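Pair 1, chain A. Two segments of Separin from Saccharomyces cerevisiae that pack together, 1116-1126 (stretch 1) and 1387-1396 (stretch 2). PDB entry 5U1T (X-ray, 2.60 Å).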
# COMPACT_ATOMS: atom_id res chain seq x y z
N ILE A 1116 17.12 0.41 -36.31
CA ILE A 1116 17.21 -0.11 -37.67
C ILE A 1116 16.22 0.56 -38.61
O ILE A 1116 16.54 0.90 -39.73
CB ILE A 1116 16.97 -1.62 -37.71
CG1 ILE A 1116 17.77 -2.32 -36.62
CG2 ILE A 1116 17.28 -2.18 -39.10
CD1 ILE A 1116 17.34 -3.75 -36.40
N ARG A 1117 15.00 0.73 -38.13
CA ARG A 1117 13.93 1.29 -38.92
C ARG A 1117 14.21 2.75 -39.25
O ARG A 1117 13.77 3.26 -40.28
CB ARG A 1117 12.58 1.14 -38.18
CG ARG A 1117 11.42 1.88 -38.83
CD ARG A 1117 10.30 0.95 -39.29
NE ARG A 1117 9.66 0.32 -38.15
CZ ARG A 1117 8.73 0.91 -37.39
NH1 ARG A 1117 8.32 2.14 -37.66
NH2 ARG A 1117 8.21 0.24 -36.36
N VAL A 1118 14.96 3.42 -38.38
CA VAL A 1118 15.19 4.85 -38.57
C VAL A 1118 16.31 5.06 -39.58
O VAL A 1118 16.28 6.00 -40.39
CB VAL A 1118 15.52 5.58 -37.23
CG1 VAL A 1118 16.90 5.24 -36.71
CG2 VAL A 1118 15.45 7.07 -37.43
N SER A 1119 17.28 4.16 -39.58
CA SER A 1119 18.41 4.30 -40.48
C SER A 1119 18.12 3.62 -41.80
O SER A 1119 18.71 3.95 -42.82
CB SER A 1119 19.67 3.72 -39.84
OG SER A 1119 19.52 2.32 -39.72
N ALA A 1120 17.20 2.66 -41.77
CA ALA A 1120 16.74 2.04 -42.99
C ALA A 1120 15.88 3.02 -43.77
O ALA A 1120 15.87 3.01 -45.00
CB ALA A 1120 15.98 0.77 -42.71
N ALA A 1121 15.16 3.88 -43.05
CA ALA A 1121 14.31 4.87 -43.69
C ALA A 1121 15.18 5.81 -44.51
O ALA A 1121 14.92 6.08 -45.69
CB ALA A 1121 13.53 5.64 -42.66
N GLN A 1122 16.23 6.29 -43.87
CA GLN A 1122 17.14 7.22 -44.50
C GLN A 1122 17.89 6.59 -45.68
O GLN A 1122 18.09 7.24 -46.70
CB GLN A 1122 18.10 7.75 -43.45
CG GLN A 1122 19.27 8.49 -43.98
CD GLN A 1122 19.85 9.38 -42.93
OE1 GLN A 1122 19.12 9.83 -42.03
NE2 GLN A 1122 21.16 9.66 -43.01
N LYS A 1123 18.29 5.33 -45.53
CA LYS A 1123 18.95 4.63 -46.62
C LYS A 1123 18.00 4.48 -47.80
O LYS A 1123 18.37 4.69 -48.95
CB LYS A 1123 19.46 3.26 -46.16
CG LYS A 1123 19.78 2.31 -47.31
CD LYS A 1123 21.05 1.51 -47.07
CE LYS A 1123 21.10 0.26 -47.94
NZ LYS A 1123 20.04 -0.73 -47.54
N ASP A 1124 16.75 4.15 -47.50
CA ASP A 1124 15.72 4.02 -48.53
C ASP A 1124 15.43 5.33 -49.23
O ASP A 1124 15.34 5.36 -50.46
CB ASP A 1124 14.43 3.46 -47.94
CG ASP A 1124 14.53 1.99 -47.67
OD1 ASP A 1124 15.42 1.34 -48.27
OD2 ASP A 1124 13.72 1.48 -46.86
N LEU A 1125 15.27 6.41 -48.47
CA LEU A 1125 15.01 7.73 -49.05
C LEU A 1125 16.12 8.12 -50.02
O LEU A 1125 15.86 8.58 -51.14
CB LEU A 1125 14.86 8.80 -47.96
CG LEU A 1125 13.49 8.94 -47.30
CD1 LEU A 1125 13.53 9.98 -46.20
CD2 LEU A 1125 12.43 9.31 -48.32
N MET A 1126 17.36 7.92 -49.59
CA MET A 1126 18.52 8.32 -50.36
C MET A 1126 18.50 7.59 -51.70
O MET A 1126 18.74 8.17 -52.76
CB MET A 1126 19.80 8.01 -49.57
CG MET A 1126 21.07 8.62 -50.14
SD MET A 1126 21.10 10.43 -50.07
CE MET A 1126 20.62 10.66 -48.38
N SER A 1387 8.77 13.07 -39.46
CA SER A 1387 10.05 12.35 -39.36
C SER A 1387 10.46 11.60 -40.64
O SER A 1387 9.63 11.36 -41.51
CB SER A 1387 9.97 11.35 -38.21
OG SER A 1387 9.07 10.30 -38.53
N TYR A 1388 11.72 11.20 -40.75
CA TYR A 1388 12.17 10.40 -41.91
C TYR A 1388 11.44 9.07 -42.02
O TYR A 1388 11.20 8.57 -43.13
CB TYR A 1388 13.67 10.11 -41.85
CG TYR A 1388 14.58 11.30 -42.00
CD1 TYR A 1388 14.16 12.45 -42.64
CD2 TYR A 1388 15.87 11.27 -41.48
CE1 TYR A 1388 14.98 13.54 -42.77
CE2 TYR A 1388 16.71 12.36 -41.60
CZ TYR A 1388 16.26 13.49 -42.25
OH TYR A 1388 17.08 14.59 -42.38
N VAL A 1389 11.11 8.49 -40.87
CA VAL A 1389 10.47 7.18 -40.85
C VAL A 1389 9.04 7.29 -41.37
O VAL A 1389 8.56 6.39 -42.06
CB VAL A 1389 10.48 6.55 -39.43
CG1 VAL A 1389 9.71 5.22 -39.44
CG2 VAL A 1389 11.91 6.33 -38.94
N CYS A 1390 8.37 8.39 -41.06
CA CYS A 1390 7.02 8.60 -41.55
C CYS A 1390 6.99 8.89 -43.07
O CYS A 1390 6.18 8.33 -43.82
CB CYS A 1390 6.33 9.73 -40.78
SG CYS A 1390 4.69 10.11 -41.42
N LEU A 1391 7.89 9.78 -43.50
CA LEU A 1391 8.03 10.06 -44.90
C LEU A 1391 8.30 8.76 -45.66
O LEU A 1391 7.60 8.46 -46.64
CB LEU A 1391 9.16 11.08 -45.13
CG LEU A 1391 9.40 11.47 -46.60
CD1 LEU A 1391 8.14 12.07 -47.21
CD2 LEU A 1391 10.60 12.42 -46.74
N ASN A 1392 9.27 7.97 -45.22
CA ASN A 1392 9.67 6.82 -46.03
C ASN A 1392 8.64 5.71 -46.04
O ASN A 1392 8.59 4.95 -47.00
CB ASN A 1392 11.01 6.25 -45.57
CG ASN A 1392 11.43 5.04 -46.40
OD1 ASN A 1392 11.78 5.17 -47.58
ND2 ASN A 1392 11.37 3.85 -45.80
N LYS A 1393 7.82 5.60 -45.01
CA LYS A 1393 6.78 4.58 -45.06
C LYS A 1393 5.63 5.08 -45.95
O LYS A 1393 5.05 4.30 -46.71
CB LYS A 1393 6.28 4.20 -43.66
CG LYS A 1393 7.36 3.52 -42.79
CD LYS A 1393 8.08 2.33 -43.50
CE LYS A 1393 9.40 1.97 -42.78
NZ LYS A 1393 10.34 3.16 -42.66
N LEU A 1394 5.31 6.37 -45.87
CA LEU A 1394 4.30 6.95 -46.74
C LEU A 1394 4.71 6.79 -48.20
O LEU A 1394 3.88 6.43 -49.04
CB LEU A 1394 4.09 8.43 -46.42
CG LEU A 1394 2.90 8.76 -45.52
CD1 LEU A 1394 2.68 10.26 -45.48
CD2 LEU A 1394 1.66 8.05 -46.01
N LEU A 1395 5.98 7.04 -48.50
CA LEU A 1395 6.46 6.88 -49.86
C LEU A 1395 6.51 5.39 -50.25
O LEU A 1395 6.17 5.03 -51.38
CB LEU A 1395 7.83 7.54 -50.05
CG LEU A 1395 7.95 9.06 -49.91
CD1 LEU A 1395 9.35 9.54 -50.25
CD2 LEU A 1395 6.94 9.81 -50.74
N SER A 1396 6.92 4.52 -49.34
CA SER A 1396 6.86 3.08 -49.62
C SER A 1396 5.43 2.61 -49.89
O SER A 1396 5.21 1.74 -50.71
CB SER A 1396 7.46 2.27 -48.47
OG SER A 1396 8.85 2.06 -48.67

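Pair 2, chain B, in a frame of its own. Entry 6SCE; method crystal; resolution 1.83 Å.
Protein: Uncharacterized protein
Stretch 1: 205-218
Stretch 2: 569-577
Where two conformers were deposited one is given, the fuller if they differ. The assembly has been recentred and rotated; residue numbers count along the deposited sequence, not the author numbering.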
# COMPACT_ATOMS: atom_id res chain seq x y z
N SER B 205 17.45 12.35 -8.12
CA SER B 205 16.92 12.99 -6.91
C SER B 205 15.86 12.19 -6.22
O SER B 205 15.16 11.36 -6.83
CB SER B 205 16.41 14.39 -7.20
OG SER B 205 15.26 14.37 -8.00
N ARG B 206 15.73 12.44 -4.92
CA ARG B 206 14.66 11.89 -4.13
C ARG B 206 13.32 12.32 -4.74
O ARG B 206 12.42 11.50 -4.86
CB ARG B 206 14.77 12.36 -2.67
CG ARG B 206 13.77 11.73 -1.73
CD ARG B 206 13.65 12.50 -0.42
NE ARG B 206 14.48 11.97 0.66
CZ ARG B 206 14.29 10.81 1.30
NH1 ARG B 206 15.10 10.45 2.28
NH2 ARG B 206 13.30 9.99 0.95
N LYS B 207 13.21 13.59 -5.17
CA LYS B 207 11.99 14.10 -5.78
C LYS B 207 11.63 13.32 -7.06
O LYS B 207 10.49 12.93 -7.23
CB LYS B 207 12.11 15.59 -6.14
CG LYS B 207 12.26 16.53 -4.95
N ALA B 208 12.61 13.10 -7.94
CA ALA B 208 12.32 12.44 -9.22
C ALA B 208 11.98 10.95 -9.00
O ALA B 208 11.09 10.42 -9.67
CB ALA B 208 13.47 12.58 -10.21
N LEU B 209 12.68 10.29 -8.09
CA LEU B 209 12.40 8.89 -7.77
C LEU B 209 11.00 8.70 -7.17
O LEU B 209 10.26 7.81 -7.59
CB LEU B 209 13.44 8.31 -6.85
CG LEU B 209 14.80 8.10 -7.51
CD1 LEU B 209 15.80 7.72 -6.44
CD2 LEU B 209 14.76 7.07 -8.63
N SER B 210 10.61 9.58 -6.25
CA SER B 210 9.30 9.45 -5.63
C SER B 210 8.21 9.73 -6.62
O SER B 210 7.19 9.00 -6.68
CB SER B 210 9.18 10.36 -4.38
OG SER B 210 9.20 11.73 -4.69
N ALA B 211 8.39 10.77 -7.43
CA ALA B 211 7.38 11.11 -8.42
C ALA B 211 7.21 9.99 -9.46
O ALA B 211 6.10 9.77 -9.95
CB ALA B 211 7.71 12.43 -9.08
N PHE B 212 8.30 9.31 -9.80
CA PHE B 212 8.28 8.25 -10.79
C PHE B 212 7.45 7.05 -10.31
O PHE B 212 6.74 6.44 -11.07
CB PHE B 212 9.70 7.78 -11.11
CG PHE B 212 9.80 6.95 -12.34
CD1 PHE B 212 9.69 7.53 -13.59
CD2 PHE B 212 9.95 5.57 -12.24
CE1 PHE B 212 9.79 6.77 -14.73
CE2 PHE B 212 10.02 4.80 -13.39
CZ PHE B 212 9.93 5.40 -14.63
N SER B 213 7.58 6.74 -9.03
CA SER B 213 6.79 5.70 -8.43
C SER B 213 5.29 6.03 -8.44
O SER B 213 4.46 5.21 -8.85
CB SER B 213 7.27 5.44 -7.03
OG SER B 213 6.26 4.72 -6.36
N GLY B 214 4.93 7.23 -8.04
CA GLY B 214 3.52 7.65 -8.11
C GLY B 214 2.99 7.64 -9.54
O GLY B 214 1.85 7.23 -9.81
N GLU B 215 3.84 8.05 -10.47
CA GLU B 215 3.48 8.09 -11.87
C GLU B 215 3.19 6.69 -12.43
O GLU B 215 2.24 6.50 -13.21
CB GLU B 215 4.61 8.74 -12.64
CG GLU B 215 4.33 9.08 -14.06
CD GLU B 215 5.48 9.82 -14.70
OE1 GLU B 215 6.68 9.51 -14.43
OE2 GLU B 215 5.18 10.68 -15.54
N ALA B 216 4.03 5.73 -12.06
CA ALA B 216 3.86 4.32 -12.47
C ALA B 216 2.51 3.82 -11.99
O ALA B 216 1.79 3.14 -12.72
CB ALA B 216 4.97 3.45 -11.88
N LYS B 217 2.15 4.18 -10.76
CA LYS B 217 0.89 3.66 -10.17
C LYS B 217 -0.32 4.30 -10.82
O LYS B 217 -1.33 3.61 -11.07
CB LYS B 217 0.87 3.85 -8.65
CG LYS B 217 1.87 3.01 -7.85
CD LYS B 217 2.18 1.61 -8.39
CE LYS B 217 3.12 0.86 -7.44
NZ LYS B 217 3.46 -0.48 -7.98
N ARG B 218 -0.24 5.59 -11.14
CA ARG B 218 -1.33 6.23 -11.89
C ARG B 218 -1.54 5.66 -13.29
O ARG B 218 -2.67 5.39 -13.68
CB ARG B 218 -1.11 7.74 -11.98
CG ARG B 218 -1.92 8.39 -13.10
CD ARG B 218 -1.88 9.91 -13.05
NE ARG B 218 -2.75 10.47 -14.10
CZ ARG B 218 -2.42 10.57 -15.39
NH1 ARG B 218 -1.21 10.20 -15.81
NH2 ARG B 218 -3.29 11.08 -16.26
N PRO B 569 4.46 17.28 -2.96
CA PRO B 569 4.70 16.15 -3.85
C PRO B 569 5.44 14.99 -3.17
O PRO B 569 5.04 13.84 -3.31
CB PRO B 569 5.58 16.76 -4.96
CG PRO B 569 5.29 18.23 -4.91
CD PRO B 569 5.05 18.54 -3.47
N ILE B 570 6.50 15.30 -2.42
CA ILE B 570 7.25 14.27 -1.71
C ILE B 570 6.44 13.74 -0.53
O ILE B 570 6.42 12.55 -0.30
CB ILE B 570 8.65 14.77 -1.28
CG1 ILE B 570 9.56 14.77 -2.52
CG2 ILE B 570 9.25 13.91 -0.17
CD1 ILE B 570 11.01 15.05 -2.21
N MSE B 571 5.77 14.62 0.19
CA MSE B 571 4.96 14.18 1.32
C MSE B 571 3.90 13.18 0.90
O MSE B 571 3.69 12.20 1.62
CB MSE B 571 4.30 15.37 1.99
CG MSE B 571 3.62 14.97 3.29
SE MSE B 571 4.99 14.87 4.68
CE MSE B 571 3.72 15.18 6.16
N ALA B 572 3.23 13.41 -0.23
CA ALA B 572 2.15 12.52 -0.67
C ALA B 572 2.67 11.10 -0.92
O ALA B 572 1.98 10.11 -0.61
CB ALA B 572 1.48 13.06 -1.93
N GLU B 573 3.90 11.00 -1.44
CA GLU B 573 4.49 9.69 -1.73
C GLU B 573 5.02 9.04 -0.47
O GLU B 573 4.95 7.82 -0.33
CB GLU B 573 5.62 9.83 -2.77
CG GLU B 573 5.19 10.46 -4.09
CD GLU B 573 4.13 9.67 -4.83
OE1 GLU B 573 4.00 8.45 -4.59
OE2 GLU B 573 3.43 10.27 -5.65
N LEU B 574 5.59 9.84 0.44
CA LEU B 574 6.04 9.31 1.73
C LEU B 574 4.85 8.75 2.49
O LEU B 574 4.92 7.66 3.06
CB LEU B 574 6.73 10.40 2.57
CG LEU B 574 7.02 10.03 4.03
CD1 LEU B 574 8.14 9.00 4.07
CD2 LEU B 574 7.33 11.27 4.87
N VAL B 575 3.76 9.51 2.51
CA VAL B 575 2.56 9.09 3.22
C VAL B 575 2.06 7.76 2.63
O VAL B 575 1.81 6.81 3.38
CB VAL B 575 1.48 10.18 3.15
CG1 VAL B 575 0.10 9.66 3.61
CG2 VAL B 575 1.90 11.38 4.02
N ARG B 576 1.96 7.70 1.30
CA ARG B 576 1.48 6.51 0.62
C ARG B 576 2.36 5.30 0.88
O ARG B 576 1.87 4.23 1.26
CB ARG B 576 1.36 6.74 -0.90
CG ARG B 576 0.95 5.49 -1.69
CD ARG B 576 0.70 5.77 -3.18
NE ARG B 576 1.93 6.09 -3.91
CZ ARG B 576 2.71 5.22 -4.56
NH1 ARG B 576 2.42 3.92 -4.61
NH2 ARG B 576 3.81 5.65 -5.18
N SER B 577 3.65 5.47 0.67
CA SER B 577 4.57 4.33 0.69
C SER B 577 4.87 3.85 2.10
O SER B 577 4.77 2.66 2.38
CB SER B 577 5.85 4.69 -0.04
OG SER B 577 5.55 4.94 -1.40

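Two helices cross in nearly the same way in pair 1 and pair 2. The angle between their N-to-C directions is 57° in pair 1 and 60° in pair 2, with closest axis approaches of 8.5 and 9.3 Å, and the central backbones superpose with an RMSD of 0.5 Å. Pair 1 buries 552 Å² between its stretches, pair 2 385 Å². The close point of pair 1 is Ala A1121, whose CA lies 5.3 Å from Val A1389 CA. Its small side chain sits as a knob among Tyr A1388, Val A1389, Asn A1392 and Lys A1393, with Ala A1121 CB 3.9 Å from Asn A1392 CB. The matching position in pair 2 is Ser B210, also small and pointing toward the partner; its CB lies 3.9 Å from Glu B573 CB, and Glu B573 matches Asn A1392.

The side chains that coincide best are Val A1389 and Ile B570, whose centres fall 0.3 Å apart after superposition. Val A1389 CG2 packs 3.9 Å from Val A1118 CG2, and its CG1 lies 3.8 Å from Arg A1117 CG. Ile B570 meets the corresponding residues with its longer arm: its CD1 is 3.4 Å from Lys B207 CG and 4.1 Å from Arg B206 CD. In both pairs the arginine thus offers aliphatic carbon to a branched side chain.

The solutions diverge at Leu A1125, which matches Gly B214. Leu A1125 is a second knob, set among Tyr A1388, Leu A1391, Asn A1392 and Leu A1395; its CD1 is 3.9 Å from Leu A1391 CD2 and its CD2 3.6 Å from Leu A1395 CD1. Gly B214 leaves that space to its partner: Glu B573 OE2 comes within 3.6 Å of Gly B214 CA, and an ideal CB there would lie only 2.2 Å from OE2, a clash.

Polar groups take over beside the glycine. Arg B576, matched to Leu A1395, donates from NH2 to Ser B213 OG at 2.9 Å, joining the two helices by a hydrogen bond. The same NH2 forms a salt bridge to Glu B573 OE1 at 2.9 Å, one turn back in its own helix, which ties the guanidinium to the carboxylate beside Gly B214. Lys B217 CB covers one face of the guanidinium. The CA-to-CB bond of Asp A1124, the match of Ser B213, points toward the other helix. Leucine packing in pair 1 thus gives way to a glutamate–arginine couple in pair 2, on almost the same backbone.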